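Local coordinates for Trp Repressor Binding Protein (Bacillus subtilis, PDB 1RLI) that probably catalyses NAD(P)H-dependent redox reactions with the help of an FMN cofactor, at residues A7-G12 and E67-C72; G17-L22 and A78-W83; L92-W97 and E140-F145; V120-G125 and L133-Q138; G162-L165 and Q169-S172. All coordinates share one frame; numbering follows the deposited sequence.

Contact 1. Residues A7-G12 and E67-C72; sequences AVINGG and ERILQC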
# COMPACT_ATOMS: atom_id res chain seq x y z
N ALA D 7 13.05 23.44 5.71
CA ALA D 7 12.91 23.76 4.30
C ALA D 7 11.58 23.21 3.81
O ALA D 7 11.19 22.11 4.21
CB ALA D 7 14.04 23.13 3.49
N VAL D 8 10.89 23.98 2.99
CA VAL D 8 9.66 23.51 2.39
C VAL D 8 9.99 23.41 0.91
O VAL D 8 10.36 24.41 0.29
CB VAL D 8 8.49 24.49 2.56
CG1 VAL D 8 7.31 24.00 1.72
CG2 VAL D 8 8.08 24.58 4.00
N ILE D 9 9.89 22.20 0.37
CA ILE D 9 10.18 21.95 -1.04
C ILE D 9 8.82 21.84 -1.70
O ILE D 9 8.12 20.83 -1.59
CB ILE D 9 10.96 20.63 -1.20
CG1 ILE D 9 12.28 20.75 -0.43
CG2 ILE D 9 11.20 20.34 -2.67
CD1 ILE D 9 12.98 19.46 -0.26
N ASN D 10 8.47 22.91 -2.41
CA ASN D 10 7.16 22.99 -3.04
C ASN D 10 7.16 22.61 -4.51
O ASN D 10 7.75 23.30 -5.33
CB ASN D 10 6.65 24.43 -2.87
CG ASN D 10 5.21 24.58 -3.25
OD1 ASN D 10 4.68 23.80 -4.02
ND2 ASN D 10 4.57 25.62 -2.71
N GLY D 11 6.49 21.49 -4.83
CA GLY D 11 6.42 21.02 -6.19
C GLY D 11 5.05 21.31 -6.80
O GLY D 11 4.65 20.69 -7.78
N GLY D 12 4.33 22.25 -6.20
CA GLY D 12 3.02 22.58 -6.73
C GLY D 12 3.09 23.92 -7.43
O GLY D 12 4.09 24.25 -8.07
N GLU D 67 22.08 22.64 -2.13
CA GLU D 67 22.89 23.36 -1.15
C GLU D 67 22.03 23.86 0.01
O GLU D 67 22.40 23.73 1.18
CB GLU D 67 23.58 24.56 -1.81
CG GLU D 67 24.73 24.18 -2.72
CD GLU D 67 26.00 23.84 -1.96
OE1 GLU D 67 25.91 23.60 -0.73
OE2 GLU D 67 27.08 23.79 -2.59
N ARG D 68 20.87 24.42 -0.31
CA ARG D 68 19.99 24.93 0.73
C ARG D 68 19.39 23.81 1.56
O ARG D 68 19.31 23.91 2.79
CB ARG D 68 18.89 25.78 0.09
CG ARG D 68 19.43 27.07 -0.47
CD ARG D 68 18.43 27.74 -1.36
NE ARG D 68 17.22 28.14 -0.65
CZ ARG D 68 16.06 28.35 -1.26
NH1 ARG D 68 15.97 28.20 -2.58
NH2 ARG D 68 15.00 28.73 -0.56
N ILE D 69 18.97 22.73 0.90
CA ILE D 69 18.40 21.59 1.59
C ILE D 69 19.38 20.98 2.59
O ILE D 69 18.99 20.56 3.68
CB ILE D 69 18.01 20.47 0.59
CG1 ILE D 69 16.66 20.80 -0.03
CG2 ILE D 69 18.00 19.11 1.29
CD1 ILE D 69 16.26 19.85 -1.15
N LEU D 70 20.65 20.93 2.21
CA LEU D 70 21.64 20.33 3.07
C LEU D 70 21.82 21.08 4.38
O LEU D 70 22.24 20.49 5.38
CB LEU D 70 22.98 20.18 2.33
CG LEU D 70 22.85 19.06 1.29
CD1 LEU D 70 24.11 18.97 0.41
CD2 LEU D 70 22.62 17.74 2.01
N GLN D 71 21.47 22.36 4.39
CA GLN D 71 21.60 23.16 5.62
C GLN D 71 20.38 23.04 6.54
O GLN D 71 20.40 23.58 7.65
CB GLN D 71 21.81 24.63 5.26
CG GLN D 71 22.98 24.86 4.31
CD GLN D 71 23.26 26.33 4.06
OE1 GLN D 71 23.66 27.06 4.97
NE2 GLN D 71 23.04 26.78 2.83
N CYS D 72 19.35 22.32 6.10
CA CYS D 72 18.13 22.19 6.89
C CYS D 72 17.95 20.81 7.52
O CYS D 72 18.15 19.78 6.87
CB CYS D 72 16.91 22.53 6.03
SG CYS D 72 16.92 24.22 5.39
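Two apolar pairs, Ile9 with Ile69 and Ala7 with Cys72, make up this contact. The isoleucines meet through their terminal methyls, CD1 of Ile9 to CD1 of Ile69, at 3.4 Å, shorter than ordinary van der Waals contact, and their side chains run across each other at about a right angle. CG1 of Ile9 stands beside its backbone N (chi1 -60°), and with chi2 extended the chain reaches CD1 out to the helix. One turn along, Cys72 lays its thiol on the small alanine: SG is 3.6 Å from Ala7 CB, and Cys72 CB follows at 3.9 Å from the same methyl.

The elements joined are strand 6-10, flanked on both sides by parallel strands of the flavodoxin-like sheet, and helix 62-70 with the turn that leads from it into strand 74-80. Ala7 and Ile9 serve this side of the sheet, while the intervening Val8 packs on helix 18-27. Leu75 and Ile35 of the neighbouring strands, with Met113 of helix 109-114, extend the apolar surroundings of Ile69.

At the far end of the strand the side-chain bonding is polar. Asn10 OD1 accepts a hydrogen bond from Gly12 N at 2.7 Å, lying in the carbonyl plane, and so forms an Asx turn; its ND2 is bound by Asp20, fixing the amide from both ends as the chain leaves the sheet.

Contact 2. Residues G17-L22 and A78-W83; sequences GNTDVL and ATPIYW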
# COMPACT_ATOMS: atom_id res chain seq x y z
N GLY D 17 -2.27 28.49 -4.37
CA GLY D 17 -2.37 27.05 -4.52
C GLY D 17 -2.57 26.34 -3.20
O GLY D 17 -2.04 26.76 -2.17
N ASN D 18 -3.32 25.24 -3.22
CA ASN D 18 -3.59 24.48 -2.01
C ASN D 18 -2.34 23.99 -1.32
O ASN D 18 -2.29 23.90 -0.10
CB ASN D 18 -4.50 23.30 -2.33
CG ASN D 18 -5.80 23.73 -2.94
OD1 ASN D 18 -6.49 24.61 -2.41
ND2 ASN D 18 -6.17 23.12 -4.06
N THR D 19 -1.33 23.66 -2.12
CA THR D 19 -0.08 23.18 -1.59
C THR D 19 0.63 24.27 -0.80
O THR D 19 1.14 24.03 0.29
CB THR D 19 0.83 22.68 -2.74
OG1 THR D 19 0.26 21.48 -3.29
CG2 THR D 19 2.22 22.41 -2.25
N ASP D 20 0.67 25.47 -1.37
CA ASP D 20 1.31 26.61 -0.71
C ASP D 20 0.62 26.92 0.61
O ASP D 20 1.26 27.12 1.64
CB ASP D 20 1.25 27.86 -1.58
CG ASP D 20 2.07 27.73 -2.84
OD1 ASP D 20 2.73 28.73 -3.21
OD2 ASP D 20 2.06 26.65 -3.47
N VAL D 21 -0.71 26.97 0.55
CA VAL D 21 -1.53 27.27 1.71
C VAL D 21 -1.29 26.28 2.85
O VAL D 21 -1.04 26.69 3.98
CB VAL D 21 -3.03 27.27 1.33
CG1 VAL D 21 -3.89 27.40 2.58
CG2 VAL D 21 -3.32 28.43 0.37
N LEU D 22 -1.37 24.97 2.56
CA LEU D 22 -1.17 23.98 3.61
C LEU D 22 0.23 24.04 4.19
O LEU D 22 0.41 23.85 5.39
CB LEU D 22 -1.43 22.56 3.09
CG LEU D 22 -2.87 22.08 3.10
CD1 LEU D 22 -2.95 20.62 2.64
CD2 LEU D 22 -3.43 22.21 4.51
N ALA D 78 6.10 19.24 -0.25
CA ALA D 78 4.71 19.59 -0.50
C ALA D 78 4.39 19.39 -1.97
O ALA D 78 5.08 19.92 -2.84
CB ALA D 78 4.47 21.05 -0.10
N THR D 79 3.32 18.65 -2.25
CA THR D 79 3.02 18.39 -3.66
C THR D 79 1.57 18.13 -3.98
O THR D 79 0.82 17.63 -3.15
CB THR D 79 3.77 17.12 -4.14
OG1 THR D 79 3.51 16.90 -5.54
CG2 THR D 79 3.27 15.87 -3.36
N PRO D 80 1.15 18.49 -5.20
CA PRO D 80 -0.24 18.21 -5.56
C PRO D 80 -0.18 16.74 -5.96
O PRO D 80 0.90 16.21 -6.26
CB PRO D 80 -0.48 19.13 -6.76
CG PRO D 80 0.87 19.32 -7.35
CD PRO D 80 1.75 19.46 -6.12
N ILE D 81 -1.31 16.06 -5.95
CA ILE D 81 -1.33 14.66 -6.35
C ILE D 81 -1.79 14.66 -7.80
O ILE D 81 -2.92 15.03 -8.11
CB ILE D 81 -2.31 13.81 -5.49
CG1 ILE D 81 -1.88 13.85 -4.01
CG2 ILE D 81 -2.32 12.35 -5.99
CD1 ILE D 81 -2.83 13.09 -3.07
N TYR D 82 -0.88 14.29 -8.70
CA TYR D 82 -1.19 14.21 -10.13
C TYR D 82 -1.14 12.75 -10.49
O TYR D 82 -0.11 12.09 -10.29
CB TYR D 82 -0.15 14.92 -11.00
CG TYR D 82 -0.08 16.42 -10.87
CD1 TYR D 82 -1.13 17.16 -10.32
CD2 TYR D 82 1.04 17.11 -11.35
CE1 TYR D 82 -1.05 18.56 -10.23
CE2 TYR D 82 1.13 18.49 -11.27
CZ TYR D 82 0.09 19.21 -10.71
OH TYR D 82 0.21 20.58 -10.63
N TRP D 83 -2.24 12.24 -11.03
CA TRP D 83 -2.31 10.84 -11.42
C TRP D 83 -1.84 9.89 -10.32
O TRP D 83 -1.05 8.95 -10.56
CB TRP D 83 -1.52 10.60 -12.72
CG TRP D 83 -2.15 11.35 -13.85
CD1 TRP D 83 -1.90 12.65 -14.22
CD2 TRP D 83 -3.27 10.93 -14.63
NE1 TRP D 83 -2.81 13.06 -15.17
CE2 TRP D 83 -3.66 12.03 -15.44
CE3 TRP D 83 -4.00 9.73 -14.71
CZ2 TRP D 83 -4.75 11.96 -16.33
CZ3 TRP D 83 -5.09 9.67 -15.60
CH2 TRP D 83 -5.45 10.78 -16.39
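Helix 18-22 runs roughly antiparallel to strand 78-80, at 152° with the axes 7.9 Å apart. The backbones come nearest at Thr19 and Thr79, whose CA atoms are 6.1 Å apart. On the helix side one residue does the touching. With chi1 at -69°, Thr19 sets CG2 opposite its backbone N and OG1 beside it, and the two branches serve different parts of the strand. The methyl CG2 presses on Ala78 CB at 3.4 Å, a tight carbon pair, and also comes close to the carbonyl carbon of Ala78. The hydroxyl branch rests on the Thr79-Pro80 peptide link, with OG1 3.7 Å from Pro80 N and 3.8 Å from Pro80 CD.

Helix 18-27 is the first helix of the flavodoxin-like fold, and it follows the loop from strand 6-10 that in relatives of this family commonly holds the phosphate of FMN; here a platinum ion lies about 5 Å from the Thr19 side chain. With an alanine here both branches of the threonine would go, which is likely to open a gap above the Ala78 methyl and take the covering from the Thr79-Pro80 peptide.

Thr79 turns its own side chain away from the helix. Its OG1 donates to Pro80 O at 2.8 Å, tilted 18° from the carbonyl plane, and is also bonded to the backbone N of Ser87, tying Thr79 to the loop that follows. Further along, Trp83 NE1 is hydrogen-bonded to Ser98 of the second subunit.

Contact 3. Residues L92-W97 and E140-F145; sequences LFIDRW and EHIFHF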
# COMPACT_ATOMS: atom_id res chain seq x y z
N LEU D 92 10.98 14.62 -10.86
CA LEU D 92 12.28 14.79 -11.51
C LEU D 92 13.34 15.24 -10.51
O LEU D 92 14.53 14.90 -10.64
CB LEU D 92 12.18 15.79 -12.68
CG LEU D 92 11.86 15.15 -14.05
CD1 LEU D 92 10.54 14.35 -13.97
CD2 LEU D 92 11.78 16.24 -15.12
N PHE D 93 12.91 16.00 -9.49
CA PHE D 93 13.84 16.48 -8.45
C PHE D 93 14.36 15.28 -7.63
O PHE D 93 15.57 15.09 -7.47
CB PHE D 93 13.11 17.44 -7.51
CG PHE D 93 13.96 17.91 -6.36
CD1 PHE D 93 15.01 18.81 -6.58
CD2 PHE D 93 13.73 17.44 -5.08
CE1 PHE D 93 15.83 19.23 -5.52
CE2 PHE D 93 14.54 17.86 -4.00
CZ PHE D 93 15.59 18.76 -4.23
N ILE D 94 13.44 14.47 -7.12
CA ILE D 94 13.86 13.30 -6.34
C ILE D 94 14.66 12.30 -7.21
O ILE D 94 15.66 11.74 -6.75
CB ILE D 94 12.62 12.63 -5.66
CG1 ILE D 94 12.09 13.59 -4.58
CG2 ILE D 94 12.99 11.28 -5.04
CD1 ILE D 94 10.74 13.17 -3.95
N ASP D 95 14.25 12.08 -8.46
CA ASP D 95 14.97 11.13 -9.32
C ASP D 95 16.44 11.55 -9.46
O ASP D 95 17.32 10.70 -9.56
CB ASP D 95 14.37 11.05 -10.73
CG ASP D 95 13.10 10.19 -10.82
OD1 ASP D 95 12.72 9.53 -9.83
OD2 ASP D 95 12.50 10.18 -11.91
N ARG D 96 16.69 12.86 -9.49
CA ARG D 96 18.06 13.37 -9.63
C ARG D 96 18.92 13.11 -8.38
O ARG D 96 20.14 13.27 -8.41
CB ARG D 96 18.05 14.87 -10.00
CG ARG D 96 19.40 15.43 -10.46
CD ARG D 96 19.17 16.71 -11.27
NE ARG D 96 20.40 17.44 -11.58
CZ ARG D 96 20.45 18.47 -12.41
NH1 ARG D 96 19.33 18.89 -13.00
NH2 ARG D 96 21.60 19.11 -12.62
N TRP D 97 18.31 12.70 -7.27
CA TRP D 97 19.13 12.36 -6.10
C TRP D 97 20.07 11.22 -6.51
O TRP D 97 21.12 11.03 -5.91
CB TRP D 97 18.26 11.91 -4.92
CG TRP D 97 17.52 13.03 -4.25
CD1 TRP D 97 17.52 14.35 -4.61
CD2 TRP D 97 16.61 12.92 -3.15
NE1 TRP D 97 16.66 15.06 -3.81
CE2 TRP D 97 16.09 14.20 -2.90
CE3 TRP D 97 16.19 11.85 -2.35
CZ2 TRP D 97 15.15 14.46 -1.89
CZ3 TRP D 97 15.25 12.09 -1.34
CH2 TRP D 97 14.74 13.39 -1.12
N GLU D 140 7.44 6.71 1.83
CA GLU D 140 8.00 5.91 2.92
C GLU D 140 9.24 5.16 2.41
O GLU D 140 10.27 5.16 3.09
CB GLU D 140 6.93 4.91 3.43
CG GLU D 140 7.42 3.88 4.47
CD GLU D 140 6.35 2.85 4.86
OE1 GLU D 140 5.38 2.62 4.08
OE2 GLU D 140 6.47 2.25 5.96
N HIS D 141 9.14 4.52 1.25
CA HIS D 141 10.29 3.77 0.71
C HIS D 141 11.43 4.72 0.34
O HIS D 141 12.59 4.41 0.57
CB HIS D 141 9.91 2.95 -0.53
CG HIS D 141 9.03 1.77 -0.24
ND1 HIS D 141 9.29 0.88 0.79
CD2 HIS D 141 7.91 1.32 -0.85
CE1 HIS D 141 8.36 -0.07 0.79
NE2 HIS D 141 7.51 0.18 -0.19
N ILE D 142 11.09 5.85 -0.25
CA ILE D 142 12.11 6.84 -0.63
C ILE D 142 12.90 7.29 0.61
O ILE D 142 14.14 7.24 0.64
CB ILE D 142 11.45 8.07 -1.31
CG1 ILE D 142 10.87 7.65 -2.67
CG2 ILE D 142 12.47 9.22 -1.45
CD1 ILE D 142 10.02 8.76 -3.33
N PHE D 143 12.18 7.74 1.64
CA PHE D 143 12.88 8.20 2.83
C PHE D 143 13.67 7.10 3.52
O PHE D 143 14.82 7.33 3.95
CB PHE D 143 11.89 8.86 3.81
CG PHE D 143 11.16 10.04 3.22
CD1 PHE D 143 11.81 10.93 2.37
CD2 PHE D 143 9.82 10.27 3.51
CE1 PHE D 143 11.16 12.02 1.82
CE2 PHE D 143 9.14 11.37 2.95
CZ PHE D 143 9.81 12.24 2.11
N HIS D 144 13.10 5.90 3.61
CA HIS D 144 13.78 4.80 4.25
C HIS D 144 15.08 4.48 3.52
O HIS D 144 16.07 4.11 4.13
CB HIS D 144 12.92 3.54 4.24
CG HIS D 144 13.60 2.37 4.87
ND1 HIS D 144 13.73 2.22 6.23
CD2 HIS D 144 14.24 1.30 4.32
CE1 HIS D 144 14.41 1.12 6.50
NE2 HIS D 144 14.73 0.54 5.35
N PHE D 145 15.06 4.61 2.20
CA PHE D 145 16.26 4.32 1.41
C PHE D 145 17.37 5.31 1.78
O PHE D 145 18.55 4.94 1.85
CB PHE D 145 15.92 4.42 -0.08
CG PHE D 145 17.11 4.23 -0.99
CD1 PHE D 145 17.51 2.96 -1.39
CD2 PHE D 145 17.87 5.33 -1.40
CE1 PHE D 145 18.66 2.77 -2.18
CE2 PHE D 145 19.01 5.16 -2.19
CZ PHE D 145 19.41 3.88 -2.58
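The backbones of 92-97 and 140-145 stay well apart, Ile94 and Ile142 being the nearest pair with 8.8 Å between their CA atoms, and side chains alone span the distance. One methyl, CG2 of Ile142, serves both partners: it lies 4.2 Å from Ile94 CG2 and 4.0 Å from Trp97 CZ3. In Ile142 CG1 stands beside the backbone N (chi1 -68°), which leaves CG2 anti to it and facing helix 88-95. The branch methyls of the two isoleucines meet, and the end of Ile142 also comes up beside Ile94 CG2.

The contact bridges two helices on one side of the flavodoxin-like sheet, helix 88-95 with the start of 97-100, and helix 133-146. The loop residue Met86 touches both isoleucines, and Phe84 of the second subunit packs on Ile142, which places Ile142 at a subunit interface.

Trp97 meets Ile142 at about a right angle, the methyl standing obliquely to the indole near CZ3. Its ring is positioned from within its own segment: Ile94 CA lies 4.0 Å above one face, toward the rim, and Phe93 CZ sits at the ring edge, in plane. Trp97 N donates to Ile94 O at 2.9 Å, a tight turn that keeps the two contact residues together.

Contact 4. Residues V120-G125 and L133-Q138; sequences VIAVGG and LPLIQQ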
# COMPACT_ATOMS: atom_id res chain seq x y z
N VAL D 120 5.50 15.12 4.66
CA VAL D 120 4.88 15.25 3.34
C VAL D 120 3.51 15.92 3.44
O VAL D 120 2.73 15.61 4.33
CB VAL D 120 4.67 13.86 2.67
CG1 VAL D 120 3.85 14.01 1.38
CG2 VAL D 120 6.04 13.20 2.36
N ILE D 121 3.23 16.84 2.52
CA ILE D 121 1.91 17.49 2.43
C ILE D 121 1.50 17.24 0.98
O ILE D 121 2.21 17.65 0.06
CB ILE D 121 1.99 19.02 2.66
CG1 ILE D 121 2.41 19.31 4.11
CG2 ILE D 121 0.63 19.65 2.36
CD1 ILE D 121 2.69 20.76 4.38
N ALA D 122 0.38 16.55 0.77
CA ALA D 122 -0.09 16.24 -0.57
C ALA D 122 -1.58 16.55 -0.69
O ALA D 122 -2.38 16.20 0.18
CB ALA D 122 0.16 14.76 -0.91
N VAL D 123 -1.94 17.22 -1.77
CA VAL D 123 -3.32 17.61 -1.97
C VAL D 123 -3.82 17.08 -3.29
O VAL D 123 -3.16 17.24 -4.30
CB VAL D 123 -3.45 19.16 -1.98
CG1 VAL D 123 -4.92 19.55 -2.15
CG2 VAL D 123 -2.88 19.74 -0.71
N GLY D 124 -5.01 16.47 -3.26
CA GLY D 124 -5.60 15.91 -4.47
C GLY D 124 -7.11 16.07 -4.46
O GLY D 124 -7.70 16.29 -3.40
N GLY D 125 -7.74 15.95 -5.62
CA GLY D 125 -9.18 16.12 -5.69
C GLY D 125 -9.98 14.85 -5.85
O GLY D 125 -11.21 14.88 -5.98
N LEU D 133 -2.89 7.06 -0.62
CA LEU D 133 -2.06 6.23 0.25
C LEU D 133 -0.88 5.58 -0.48
O LEU D 133 0.21 5.50 0.08
CB LEU D 133 -2.92 5.18 0.98
CG LEU D 133 -3.97 5.82 1.91
CD1 LEU D 133 -4.72 4.75 2.69
CD2 LEU D 133 -3.30 6.80 2.87
N PRO D 134 -1.06 5.09 -1.72
CA PRO D 134 0.11 4.50 -2.38
C PRO D 134 1.24 5.53 -2.46
O PRO D 134 2.42 5.18 -2.31
CB PRO D 134 -0.42 4.13 -3.76
CG PRO D 134 -1.81 3.67 -3.44
CD PRO D 134 -2.30 4.76 -2.46
N LEU D 135 0.89 6.78 -2.72
CA LEU D 135 1.94 7.82 -2.81
C LEU D 135 2.66 7.98 -1.46
O LEU D 135 3.88 8.13 -1.40
CB LEU D 135 1.33 9.18 -3.25
CG LEU D 135 2.27 10.39 -3.11
CD1 LEU D 135 3.56 10.18 -3.95
CD2 LEU D 135 1.50 11.66 -3.60
N ILE D 136 1.91 7.98 -0.38
CA ILE D 136 2.54 8.12 0.93
C ILE D 136 3.45 6.91 1.16
O ILE D 136 4.53 7.07 1.70
CB ILE D 136 1.47 8.22 2.06
CG1 ILE D 136 0.63 9.49 1.84
CG2 ILE D 136 2.14 8.29 3.44
CD1 ILE D 136 1.46 10.80 1.83
N GLN D 137 3.03 5.72 0.74
CA GLN D 137 3.88 4.54 0.92
C GLN D 137 5.11 4.60 0.03
O GLN D 137 6.17 4.07 0.37
CB GLN D 137 3.07 3.27 0.66
CG GLN D 137 1.94 3.09 1.65
CD GLN D 137 1.10 1.85 1.35
OE1 GLN D 137 0.38 1.81 0.35
NE2 GLN D 137 1.20 0.85 2.21
N GLN D 138 4.98 5.27 -1.11
CA GLN D 138 6.11 5.43 -2.01
C GLN D 138 7.09 6.36 -1.28
O GLN D 138 8.30 6.07 -1.24
CB GLN D 138 5.62 6.06 -3.32
CG GLN D 138 6.64 6.14 -4.43
CD GLN D 138 5.97 6.62 -5.72
OE1 GLN D 138 5.55 7.77 -5.81
NE2 GLN D 138 5.84 5.72 -6.69
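Val120 and Ile136 meet because their torsions turn one methyl of each into the gap between strand and helix: Val120 puts CG1 anti to the backbone N (chi1 172°), and Ile136, with chi1 at -62°, folds its end over by a second turn (chi2 -59°). CG1 of Val120 and CD1 of Ile136 then lie 4.0 Å apart, and the two side chains lie alongside, pointing opposite ways. The neighbouring pair is looser: Ala122 CB faces Leu135 CD2 at 4.3 Å. The nearest CA atoms, those of Val120 and Ile136, are 7.9 Å apart, and Ile136 and Leu135 reach across.

Strand 117-124, helix 133-146 and strand 149-157 form a beta-alpha-beta crossover between neighbouring parallel strands of the flavodoxin-like sheet, and this contact seats the beginning of the crossing helix on the first strand. Tyr153 of the next strand touches both Val120 and Ile136. Strand residues alternate: Val120 and Ala122 address this helix, Ile121 and Val123 pack on helix 18-27 across the sheet. On the helix, Leu135 also packs on Met86 of its own chain and on Gln138 of the second subunit.

Contact 5. Residues G162-L165 and Q169-S172; sequences GDIL and QALS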
# COMPACT_ATOMS: atom_id res chain seq x y z
N GLY D 162 -7.37 27.61 -3.50
CA GLY D 162 -8.11 28.05 -2.33
C GLY D 162 -9.18 27.12 -1.78
O GLY D 162 -9.71 27.38 -0.70
N ASP D 163 -9.51 26.04 -2.47
CA ASP D 163 -10.55 25.17 -1.94
C ASP D 163 -10.07 24.33 -0.76
O ASP D 163 -10.88 23.69 -0.09
CB ASP D 163 -11.14 24.29 -3.05
CG ASP D 163 -10.25 23.15 -3.44
OD1 ASP D 163 -9.01 23.34 -3.47
OD2 ASP D 163 -10.79 22.05 -3.72
N ILE D 164 -8.77 24.34 -0.49
CA ILE D 164 -8.26 23.56 0.65
C ILE D 164 -8.74 24.19 1.96
O ILE D 164 -8.90 23.50 2.97
CB ILE D 164 -6.71 23.48 0.68
CG1 ILE D 164 -6.28 22.49 1.76
CG2 ILE D 164 -6.10 24.85 0.99
CD1 ILE D 164 -6.69 21.05 1.47
N LEU D 165 -8.97 25.50 1.92
CA LEU D 165 -9.45 26.23 3.09
C LEU D 165 -10.79 25.66 3.58
O LEU D 165 -11.25 25.98 4.67
CB LEU D 165 -9.60 27.71 2.74
CG LEU D 165 -8.30 28.39 2.30
CD1 LEU D 165 -8.57 29.78 1.79
CD2 LEU D 165 -7.32 28.43 3.48
N GLN D 169 -10.21 19.61 8.33
CA GLN D 169 -9.45 18.49 8.87
C GLN D 169 -7.99 18.62 8.41
O GLN D 169 -7.06 18.41 9.18
CB GLN D 169 -10.02 17.16 8.37
CG GLN D 169 -11.34 16.76 9.00
CD GLN D 169 -11.92 15.50 8.37
OE1 GLN D 169 -11.27 14.45 8.32
NE2 GLN D 169 -13.15 15.60 7.89
N ALA D 170 -7.80 18.97 7.14
CA ALA D 170 -6.45 19.11 6.59
C ALA D 170 -5.75 20.35 7.12
O ALA D 170 -4.55 20.33 7.40
CB ALA D 170 -6.50 19.15 5.05
N LEU D 171 -6.48 21.45 7.25
CA LEU D 171 -5.87 22.67 7.75
C LEU D 171 -5.34 22.50 9.18
O LEU D 171 -4.25 22.97 9.49
CB LEU D 171 -6.87 23.83 7.71
CG LEU D 171 -7.27 24.36 6.33
CD1 LEU D 171 -8.38 25.41 6.49
CD2 LEU D 171 -6.07 24.98 5.64
N SER D 172 -6.11 21.84 10.04
CA SER D 172 -5.66 21.65 11.42
C SER D 172 -4.58 20.58 11.50
O SER D 172 -3.71 20.64 12.37
CB SER D 172 -6.83 21.28 12.34
OG SER D 172 -7.51 20.15 11.86
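Ile164 and Leu165 turn a short 3-10 segment against Ala170 and Leu171 of the helix that follows. The approach begins at Gly162, whose positive phi of 75° favours glycine and swings the chain into the turn; a weak hydrogen bond from Leu165 N to Gly162 O closes it at 3.3 Å. Asp163 takes its carboxylate the other way, where OD2 is bonded to Asn159 N.

Ile164 is the first to touch the helix. Its CG1 is anti to the backbone N (chi1 -171°), and a further bend at chi2 brings CD1 to Ala170 CB, 4.1 Å away. Its backbone takes part as well, O lying 3.8 Å from Leu171 CG. Leu165 points its CB away, yet its CD2 comes back to within 4.3 Å of Leu171 CD2, and its carbonyl O sits 3.4 Å from Leu171 CD1. Leu171 thus fits over the backbone of two successive residues, with its methine at one carbonyl and a methyl at the next. Cutting this leucine back to an alanine removes the methine and both methyls, which is likely to uncover the two carbonyls on this side and take from Leu165 its apolar neighbour on the helix side, leaving it to Val21.

The 3-10 turn lies in the loop after strand 149-157 and leads into helix 168-175, where Asp167 OD1 accepts from Ala170 N. Helix 18-27 lies alongside both parts: Asn18 OD1 accepts from Ile164 N, Val21 touches Ile164 and Leu165, and Leu22 packs on Ile164 and Leu171.

Contacts 1 to 4 are buried and belong to the flavodoxin-like core, whereas contact 5 is farther out: its centre is about 17 Å from the centre of the chain, and Leu165 is exposed. Contacts 1, 2 and 4 set helices on adjacent strands of one sheet, joined by backbone bonds such as Ile9 O with Ala78 N and Thr79 N with Ile121 O; contact 3 links helix to helix and shares helix 133-146 with contact 4. Contact 4 is aliphatic throughout, contact 1 adds a thiol and contact 3 an indole ring, while contacts 2 and 5 also lay side chains on backbone groups. Leu22 ties contact 2 to contact 4, and Asn18 reaches the turn of contact 5.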